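Local coordinates for SCO1/SenC family lipoprotein (Bacillus anthracis, PDB 4HDE) that probably acts, as a membrane-anchored SCO1/SenC relative with a thioredoxin-like fold, in copper delivery or thiol-disulfide chemistry for cytochrome oxidase assembly, at residues N54-Q59 / S98-L103; K33-D38 / Q70-S75. All blocks are in the same frame, centred on the assembly; numbering follows the deposited sequence.

Contact 1 of 2, residues N54-Q59 / S98-L103; sequences NMAKLQ and SNWNLL
In this thioredoxin-like fold, helix 48-64 packs against edge strand 100-103 of the mixed sheet, and Met-55, Ala-56 and Gln-59 of the helix close on Trp-100 and Asn-99. The axes of helix segment 54-59 and strand 100-103 run nearly antiparallel, at 153°, and stay 12.0 Å apart at their closest, so side chains bridge the gap. The indole of Trp-100 does most of this: its CG lies anti to the backbone N, and the six-membered ring reaches the helix. Met-55, a selenomethionine, makes a Met-aromatic contact with it. Met-55 SE sits 4.3 Å from the centroid of the six-membered ring of Trp-100, 46° off the ring normal, an oblique approach. The nearest ring atom to Met-55 SE is Trp-100 CZ2, at 3.5 Å. Ala-56 CB lies in the ring plane at the edge, 4.0 Å from Trp-100 CZ3. Farther round that edge, Gln-59 OE1 is 3.6 Å from Trp-100 CE3, the amide standing almost perpendicular to the indole (86°).

Trp-100 NE1 bonds to Ser-73 OG of the adjacent strand, and Gln-59 OE1 to Thr-94 OG1, while Gln-59 NE2 also reaches Asp-96 O. These partners, together with Asn-99, fix the rotation of the buried Gln-59 amide. Toward Asn-99, Gln-59 NE2 donates to Asn-99 OD1 at 2.9 Å; the two amides are nearly coplanar. Asn-99 ND2 also bonds to Val-69 O. A water then joins backbone to side chain, donating to Gln-59 O at 2.8 Å and accepting from Asn-99 ND2 at 3.0 Å.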
ATOM      1  N   ASN A  54     -10.469  -5.087   0.935  1.00 13.26           N
ATOM      2  CA  ASN A  54      -9.903  -5.571   2.193  1.00 12.19           C
ATOM      3  C   ASN A  54      -9.136  -4.464   2.914  1.00 12.47           C
ATOM      4  O   ASN A  54      -9.232  -4.304   4.135  1.00 12.86           O
ATOM      5  CB  ASN A  54      -9.006  -6.785   1.959  1.00 14.94           C
ATOM      6  CG  ASN A  54      -9.770  -7.987   1.453  1.00 15.80           C
ATOM      7  OD1 ASN A  54     -10.990  -8.077   1.596  1.00 17.19           O
ATOM      8  ND2 ASN A  54      -9.053  -8.927   0.852  1.00 18.36           N
HETATM    9  N   MSE A  55      -8.384  -3.676   2.165  1.00 12.04           N
HETATM   10  CA  MSE A  55      -7.715  -2.547   2.757  1.00 11.40           C
HETATM   11  C   MSE A  55      -8.728  -1.541   3.313  1.00 11.45           C
HETATM   12  O   MSE A  55      -8.512  -0.968   4.377  1.00 12.60           O
HETATM   13  CB  MSE A  55      -6.760  -1.896   1.759  1.00 13.16           C
HETATM   14  CG  MSE A  55      -5.938  -0.767   2.382  1.00 14.32           C
HETATM   15 SE   MSE A  55      -4.394  -0.193   1.342  0.61 15.06          SE
HETATM   16  CE  MSE A  55      -3.134  -1.575   1.918  1.00 18.60           C
ATOM     17  N   ALA A  56      -9.847  -1.345   2.618  1.00 11.99           N
ATOM     18  CA  ALA A  56     -10.899  -0.464   3.132  1.00 12.27           C
ATOM     19  C   ALA A  56     -11.509  -0.982   4.443  1.00 13.13           C
ATOM     20  O   ALA A  56     -11.845  -0.198   5.336  1.00 13.00           O
ATOM     21  CB  ALA A  56     -11.971  -0.260   2.085  1.00 12.78           C
ATOM     22  N   LYS A  57     -11.657  -2.297   4.567  1.00 12.73           N
ATOM     23  CA  LYS A  57     -12.163  -2.877   5.808  1.00 12.70           C
ATOM     24  C   LYS A  57     -11.162  -2.606   6.929  1.00 13.53           C
ATOM     25  O   LYS A  57     -11.550  -2.210   8.032  1.00 13.96           O
ATOM     26  CB  LYS A  57     -12.404  -4.375   5.646  1.00 13.37           C
ATOM     27  CG  LYS A  57     -12.951  -5.030   6.911  1.00 16.61           C
ATOM     28  CD  LYS A  57     -13.523  -6.417   6.637  1.00 16.30           C
ATOM     29  CE  LYS A  57     -13.869  -7.135   7.936  1.00 18.70           C
ATOM     30  NZ  LYS A  57     -14.853  -6.394   8.778  1.00 20.84           N
ATOM     31  N   LEU A  58      -9.877  -2.775   6.637  1.00 12.77           N
ATOM     32  CA  LEU A  58      -8.826  -2.482   7.601  1.00 12.87           C
ATOM     33  C   LEU A  58      -8.838  -1.010   7.998  1.00 13.18           C
ATOM     34  O   LEU A  58      -8.668  -0.682   9.169  1.00 12.80           O
ATOM     35  CB  LEU A  58      -7.462  -2.876   7.028  1.00 13.31           C
ATOM     36  CG  LEU A  58      -6.245  -2.652   7.923  1.00 12.93           C
ATOM     37  CD1 LEU A  58      -6.402  -3.378   9.247  1.00 15.23           C
ATOM     38  CD2 LEU A  58      -5.010  -3.134   7.194  1.00 15.48           C
ATOM     39  N   GLN A  59      -9.032  -0.123   7.026  1.00 11.70           N
ATOM     40  CA  GLN A  59      -9.107   1.309   7.283  1.00 11.40           C
ATOM     41  C   GLN A  59     -10.238   1.628   8.262  1.00 12.65           C
ATOM     42  O   GLN A  59     -10.061   2.373   9.232  1.00 13.27           O
ATOM     43  CB  GLN A  59      -9.308   2.068   5.970  1.00 12.87           C
ATOM     44  CG  GLN A  59      -9.446   3.574   6.130  1.00 13.15           C
ATOM     45  CD  GLN A  59      -9.851   4.282   4.845  1.00 12.99           C
ATOM     46  OE1 GLN A  59     -10.745   3.832   4.122  1.00 13.00           O
ATOM     47  NE2 GLN A  59      -9.228   5.426   4.578  1.00 13.22           N
ATOM     48  N   SER A  98      -8.610  10.700   3.464  1.00 16.75           N
ATOM     49  CA  SER A  98      -7.785  11.593   4.266  1.00 17.97           C
ATOM     50  C   SER A  98      -6.468  10.920   4.664  1.00 16.07           C
ATOM     51  O   SER A  98      -5.440  11.584   4.806  1.00 16.76           O
ATOM     52  CB  SER A  98      -8.534  12.062   5.513  1.00 19.79           C
ATOM     53  OG  SER A  98      -8.786  10.977   6.384  1.00 21.08           O
ATOM     54  N   ASN A  99      -6.502   9.604   4.843  1.00 12.95           N
ATOM     55  CA  ASN A  99      -5.304   8.848   5.202  1.00 13.04           C
ATOM     56  C   ASN A  99      -5.004   7.721   4.216  1.00 11.24           C
ATOM     57  O   ASN A  99      -4.438   6.705   4.595  1.00 13.44           O
ATOM     58  CB  ASN A  99      -5.417   8.280   6.620  1.00 12.60           C
ATOM     59  CG  ASN A  99      -6.501   7.215   6.740  1.00 11.56           C
ATOM     60  OD1 ASN A  99      -7.459   7.201   5.967  1.00 12.49           O
ATOM     61  ND2 ASN A  99      -6.351   6.320   7.705  1.00 13.73           N
ATOM     62  N   TRP A 100      -5.404   7.883   2.957  1.00 11.17           N
ATOM     63  CA  TRP A 100      -5.128   6.849   1.958  1.00 11.45           C
ATOM     64  C   TRP A 100      -4.664   7.522   0.677  1.00 13.15           C
ATOM     65  O   TRP A 100      -5.420   8.271   0.044  1.00 13.41           O
ATOM     66  CB  TRP A 100      -6.379   6.011   1.681  1.00 13.05           C
ATOM     67  CG  TRP A 100      -6.158   4.703   0.948  1.00 12.04           C
ATOM     68  CD1 TRP A 100      -5.069   4.320   0.204  1.00 12.91           C
ATOM     69  CD2 TRP A 100      -7.071   3.612   0.909  1.00 12.37           C
ATOM     70  NE1 TRP A 100      -5.266   3.048  -0.298  1.00 12.56           N
ATOM     71  CE2 TRP A 100      -6.488   2.595   0.129  1.00 12.19           C
ATOM     72  CE3 TRP A 100      -8.335   3.390   1.470  1.00 13.35           C
ATOM     73  CZ2 TRP A 100      -7.127   1.385  -0.117  1.00 13.12           C
ATOM     74  CZ3 TRP A 100      -8.965   2.184   1.229  1.00 13.49           C
ATOM     75  CH2 TRP A 100      -8.360   1.197   0.444  1.00 13.58           C
ATOM     76  N   ASN A 101      -3.408   7.272   0.318  1.00 11.73           N
ATOM     77  CA  ASN A 101      -2.828   7.823  -0.898  1.00 12.62           C
ATOM     78  C   ASN A 101      -2.464   6.715  -1.863  1.00 12.77           C
ATOM     79  O   ASN A 101      -1.839   5.727  -1.476  1.00 14.99           O
ATOM     80  CB  ASN A 101      -1.603   8.670  -0.560  1.00 13.59           C
ATOM     81  CG  ASN A 101      -1.975   9.969   0.075  1.00 14.05           C
ATOM     82  OD1 ASN A 101      -2.225  10.955  -0.619  1.00 16.78           O
ATOM     83  ND2 ASN A 101      -2.055   9.987   1.405  1.00 14.19           N
ATOM     84  N   LEU A 102      -2.908   6.858  -3.107  1.00 12.35           N
ATOM     85  CA  LEU A 102      -2.579   5.914  -4.173  1.00 12.18           C
ATOM     86  C   LEU A 102      -1.571   6.625  -5.058  1.00 12.91           C
ATOM     87  O   LEU A 102      -1.782   7.779  -5.436  1.00 13.30           O
ATOM     88  CB  LEU A 102      -3.834   5.509  -4.955  1.00 11.99           C
ATOM     89  CG  LEU A 102      -4.884   4.762  -4.133  1.00 13.86           C
ATOM     90  CD1 LEU A 102      -5.837   5.717  -3.413  1.00 16.82           C
ATOM     91  CD2 LEU A 102      -5.662   3.843  -5.040  1.00 17.76           C
ATOM     92  N   LEU A 103      -0.467   5.951  -5.363  1.00 12.53           N
ATOM     93  CA  LEU A 103       0.705   6.605  -5.935  1.00 12.12           C
ATOM     94  C   LEU A 103       1.042   6.119  -7.342  1.00 11.98           C
ATOM     95  O   LEU A 103       0.808   4.963  -7.709  1.00 12.98           O
ATOM     96  CB  LEU A 103       1.914   6.417  -5.009  1.00 12.78           C
ATOM     97  CG  LEU A 103       1.725   6.870  -3.557  1.00 11.67           C
ATOM     98  CD1 LEU A 103       3.011   6.685  -2.749  1.00 12.87           C
ATOM     99  CD2 LEU A 103       1.257   8.314  -3.487  1.00 13.71           C
TER
HETATM  100  O   HOH W   1      -8.208   4.497   9.146  1.00 15.98           O

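Contact 2 of 2, residues K33-D38 / Q70-S75; sequences KVWVAD and QFVSFS
Trp-35 and Val-72 meet on one face of a parallel strand pair, 35-38 beside 70-75, the two strands of a beta-alpha-beta crossover whose helix is 48-64. The segments run 16° apart, and five backbone hydrogen bonds, from Gln-70 N to Val-34 O through Phe-74 N to Asp-38 O, set the register that pairs Trp-35 with Gln-70. On the Trp-35 face, the indole CG lies between the backbone N and carbonyl carbon (chi1 56°), and CE3 comes obliquely to Val-72 CG2 at 3.5 Å. Val-72 CG1 in turn rests over one face of the Phe-74 ring, 3.8 Å above its plane and offset toward the rim. Ala-37 CB meets that ring at its edge, 3.9 Å from Phe-74 CE2.

On the other face, which helix 48-64 covers through Met-55, Val-36 and Phe-71 lie side by side, pointing the same way, with Val-36 CB 3.9 Å from Phe-71 CD1. Two polar links flank this packing. A water accepts from both Lys-33 NZ and Gln-70 NE2 at the exposed Lys-33. Within the sheet, beyond Ala-37, Ser-73 OG donates to the syn lone pair of Asp-38 OD1 at 2.8 Å.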
ATOM      1  N   LYS A  33       5.035   8.132  10.864  1.00 14.02           N
ATOM      2  CA  LYS A  33       3.697   7.565  10.917  1.00 14.37           C
ATOM      3  C   LYS A  33       3.758   6.052  10.755  1.00 14.29           C
ATOM      4  O   LYS A  33       4.714   5.508  10.194  1.00 14.61           O
ATOM      5  CB  LYS A  33       2.794   8.196   9.848  1.00 16.26           C
ATOM      6  CG  LYS A  33       2.459   9.673  10.113  1.00 16.60           C
ATOM      7  CD  LYS A  33       1.670  10.296   8.975  1.00 18.40           C
ATOM      8  CE  LYS A  33       1.298  11.729   9.286  1.00 23.14           C
ATOM      9  NZ  LYS A  33       0.270  11.775  10.363  1.00 22.36           N
ATOM     10  N   VAL A  34       2.734   5.375  11.260  1.00 14.01           N
ATOM     11  CA  VAL A  34       2.553   3.955  11.009  1.00 12.78           C
ATOM     12  C   VAL A  34       1.738   3.860   9.731  1.00 14.18           C
ATOM     13  O   VAL A  34       0.711   4.537   9.586  1.00 14.04           O
ATOM     14  CB  VAL A  34       1.800   3.291  12.186  1.00 13.04           C
ATOM     15  CG1 VAL A  34       1.446   1.827  11.874  1.00 13.11           C
ATOM     16  CG2 VAL A  34       2.635   3.381  13.457  1.00 14.75           C
ATOM     17  N   TRP A  35       2.195   3.047   8.786  1.00 12.71           N
ATOM     18  CA  TRP A  35       1.459   2.913   7.543  1.00 12.30           C
ATOM     19  C   TRP A  35       1.440   1.504   6.983  1.00 11.18           C
ATOM     20  O   TRP A  35       2.245   0.653   7.346  1.00 13.06           O
ATOM     21  CB  TRP A  35       1.917   3.938   6.498  1.00 12.54           C
ATOM     22  CG  TRP A  35       3.379   3.980   6.119  1.00 12.64           C
ATOM     23  CD1 TRP A  35       4.416   4.410   6.889  1.00 13.18           C
ATOM     24  CD2 TRP A  35       3.943   3.661   4.836  1.00 12.29           C
ATOM     25  NE1 TRP A  35       5.595   4.366   6.173  1.00 13.63           N
ATOM     26  CE2 TRP A  35       5.327   3.905   4.912  1.00 12.45           C
ATOM     27  CE3 TRP A  35       3.407   3.188   3.634  1.00 13.32           C
ATOM     28  CZ2 TRP A  35       6.190   3.684   3.835  1.00 15.20           C
ATOM     29  CZ3 TRP A  35       4.268   2.978   2.559  1.00 12.69           C
ATOM     30  CH2 TRP A  35       5.640   3.220   2.671  1.00 13.77           C
ATOM     31  N   VAL A  36       0.446   1.265   6.136  1.00 11.97           N
ATOM     32  CA  VAL A  36       0.259  -0.027   5.500  1.00 12.44           C
ATOM     33  C   VAL A  36       0.332   0.170   3.999  1.00 11.87           C
ATOM     34  O   VAL A  36      -0.313   1.067   3.456  1.00 13.87           O
ATOM     35  CB  VAL A  36      -1.105  -0.620   5.860  1.00 13.61           C
ATOM     36  CG1 VAL A  36      -1.277  -1.990   5.236  1.00 16.09           C
ATOM     37  CG2 VAL A  36      -1.253  -0.710   7.373  1.00 18.29           C
ATOM     38  N   ALA A  37       1.131  -0.660   3.337  1.00 11.60           N
ATOM     39  CA  ALA A  37       1.341  -0.557   1.891  1.00 13.32           C
ATOM     40  C   ALA A  37       0.824  -1.790   1.143  1.00 11.25           C
ATOM     41  O   ALA A  37       0.919  -2.925   1.634  1.00 12.85           O
ATOM     42  CB  ALA A  37       2.812  -0.366   1.593  1.00 15.11           C
ATOM     43  N   ASP A  38       0.279  -1.558  -0.049  1.00 11.73           N
ATOM     44  CA  ASP A  38       0.098  -2.628  -1.015  1.00 12.57           C
ATOM     45  C   ASP A  38       0.457  -2.157  -2.428  1.00 12.86           C
ATOM     46  O   ASP A  38       0.731  -0.972  -2.646  1.00 13.72           O
ATOM     47  CB  ASP A  38      -1.303  -3.264  -0.916  1.00 12.82           C
ATOM     48  CG  ASP A  38      -2.416  -2.372  -1.442  1.00 14.63           C
ATOM     49  OD1 ASP A  38      -2.196  -1.171  -1.671  1.00 13.80           O
ATOM     50  OD2 ASP A  38      -3.560  -2.885  -1.610  1.00 15.61           O
ATOM     51  N   GLN A  70      -1.747   5.376   8.284  1.00 12.60           N
ATOM     52  CA  GLN A  70      -1.867   5.760   6.876  1.00 12.54           C
ATOM     53  C   GLN A  70      -1.914   4.524   5.993  1.00 11.04           C
ATOM     54  O   GLN A  70      -1.381   3.472   6.336  1.00 12.95           O
ATOM     55  CB  GLN A  70      -0.663   6.603   6.450  1.00 12.50           C
ATOM     56  CG  GLN A  70      -0.544   7.917   7.195  1.00 14.57           C
ATOM     57  CD  GLN A  70      -1.640   8.895   6.836  1.00 13.77           C
ATOM     58  OE1 GLN A  70      -1.993   9.058   5.662  1.00 14.70           O
ATOM     59  NE2 GLN A  70      -2.178   9.572   7.845  1.00 14.64           N
ATOM     60  N   PHE A  71      -2.559   4.675   4.840  1.00 11.41           N
ATOM     61  CA  PHE A  71      -2.626   3.626   3.833  1.00 11.36           C
ATOM     62  C   PHE A  71      -2.036   4.138   2.544  1.00 10.44           C
ATOM     63  O   PHE A  71      -2.272   5.286   2.158  1.00 11.39           O
ATOM     64  CB  PHE A  71      -4.074   3.173   3.644  1.00 13.20           C
ATOM     65  CG  PHE A  71      -4.645   2.524   4.874  1.00 11.78           C
ATOM     66  CD1 PHE A  71      -4.452   1.181   5.099  1.00 12.16           C
ATOM     67  CD2 PHE A  71      -5.303   3.278   5.831  1.00 12.46           C
ATOM     68  CE1 PHE A  71      -4.942   0.584   6.257  1.00 13.24           C
ATOM     69  CE2 PHE A  71      -5.791   2.690   6.980  1.00 12.25           C
ATOM     70  CZ  PHE A  71      -5.604   1.353   7.191  1.00 13.83           C
ATOM     71  N   VAL A  72      -1.250   3.283   1.900  1.00 10.75           N
ATOM     72  CA  VAL A  72      -0.585   3.641   0.653  1.00 11.28           C
ATOM     73  C   VAL A  72      -0.703   2.487  -0.320  1.00 11.85           C
ATOM     74  O   VAL A  72      -0.361   1.356   0.007  1.00 13.31           O
ATOM     75  CB  VAL A  72       0.907   3.968   0.884  1.00 12.23           C
ATOM     76  CG1 VAL A  72       1.627   4.257  -0.439  1.00 14.72           C
ATOM     77  CG2 VAL A  72       1.052   5.144   1.846  1.00 13.40           C
ATOM     78  N   SER A  73      -1.193   2.789  -1.520  1.00 11.42           N
ATOM     79  CA  SER A  73      -1.250   1.805  -2.601  1.00 11.66           C
ATOM     80  C   SER A  73      -0.375   2.283  -3.748  1.00 11.85           C
ATOM     81  O   SER A  73      -0.611   3.359  -4.295  1.00 14.08           O
ATOM     82  CB  SER A  73      -2.682   1.643  -3.115  1.00 12.19           C
ATOM     83  OG  SER A  73      -3.559   1.204  -2.077  1.00 14.07           O
ATOM     84  N   PHE A  74       0.620   1.491  -4.125  1.00 11.90           N
ATOM     85  CA  PHE A  74       1.495   1.843  -5.241  1.00 12.45           C
ATOM     86  C   PHE A  74       0.951   1.228  -6.517  1.00 12.27           C
ATOM     87  O   PHE A  74       0.728   0.014  -6.550  1.00 13.51           O
ATOM     88  CB  PHE A  74       2.914   1.296  -5.039  1.00 13.07           C
ATOM     89  CG  PHE A  74       3.615   1.806  -3.810  1.00 12.54           C
ATOM     90  CD1 PHE A  74       4.288   3.019  -3.835  1.00 13.36           C
ATOM     91  CD2 PHE A  74       3.645   1.051  -2.647  1.00 12.99           C
ATOM     92  CE1 PHE A  74       4.948   3.491  -2.715  1.00 12.94           C
ATOM     93  CE2 PHE A  74       4.310   1.524  -1.511  1.00 14.88           C
ATOM     94  CZ  PHE A  74       4.967   2.743  -1.558  1.00 13.24           C
ATOM     95  N   SER A  75       0.789   2.019  -7.576  1.00 11.91           N
ATOM     96  CA  SER A  75       0.417   1.442  -8.863  1.00 12.29           C
ATOM     97  C   SER A  75       1.594   0.719  -9.507  1.00 13.03           C
ATOM     98  O   SER A  75       2.709   1.256  -9.602  1.00 13.63           O
ATOM     99  CB  SER A  75      -0.102   2.500  -9.837  1.00 12.78           C
ATOM    100  OG  SER A  75      -0.310   1.913 -11.123  1.00 14.25           O
TER
HETATM  101  O   HOH W   2      -1.265   9.147  10.578  1.00 21.44           O

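Overall arrangement
Both contacts are largely buried and share one sheet: strand 70-75 lies between strands 35-40 and 100-103, and the centres of contacts 1 and 2 are about 7 Å apart. Contact 2 joins neighbouring strands by main-chain bonds and buries 522 Å², against 260 Å² for contact 1, where helix meets strand and the preceding loop mainly through side chains, with one water bridging to a helix carbonyl. Contact 2 lies nearer the chain centre, 4 Å against 8 Å between centres, although its Lys-33 end is exposed. The two are stitched together directly: Asn-99 O and Phe-71 N are 2.8 Å apart, a probable hydrogen bond, and Gln-59 CA packs 3.5 Å from Phe-71 CZ.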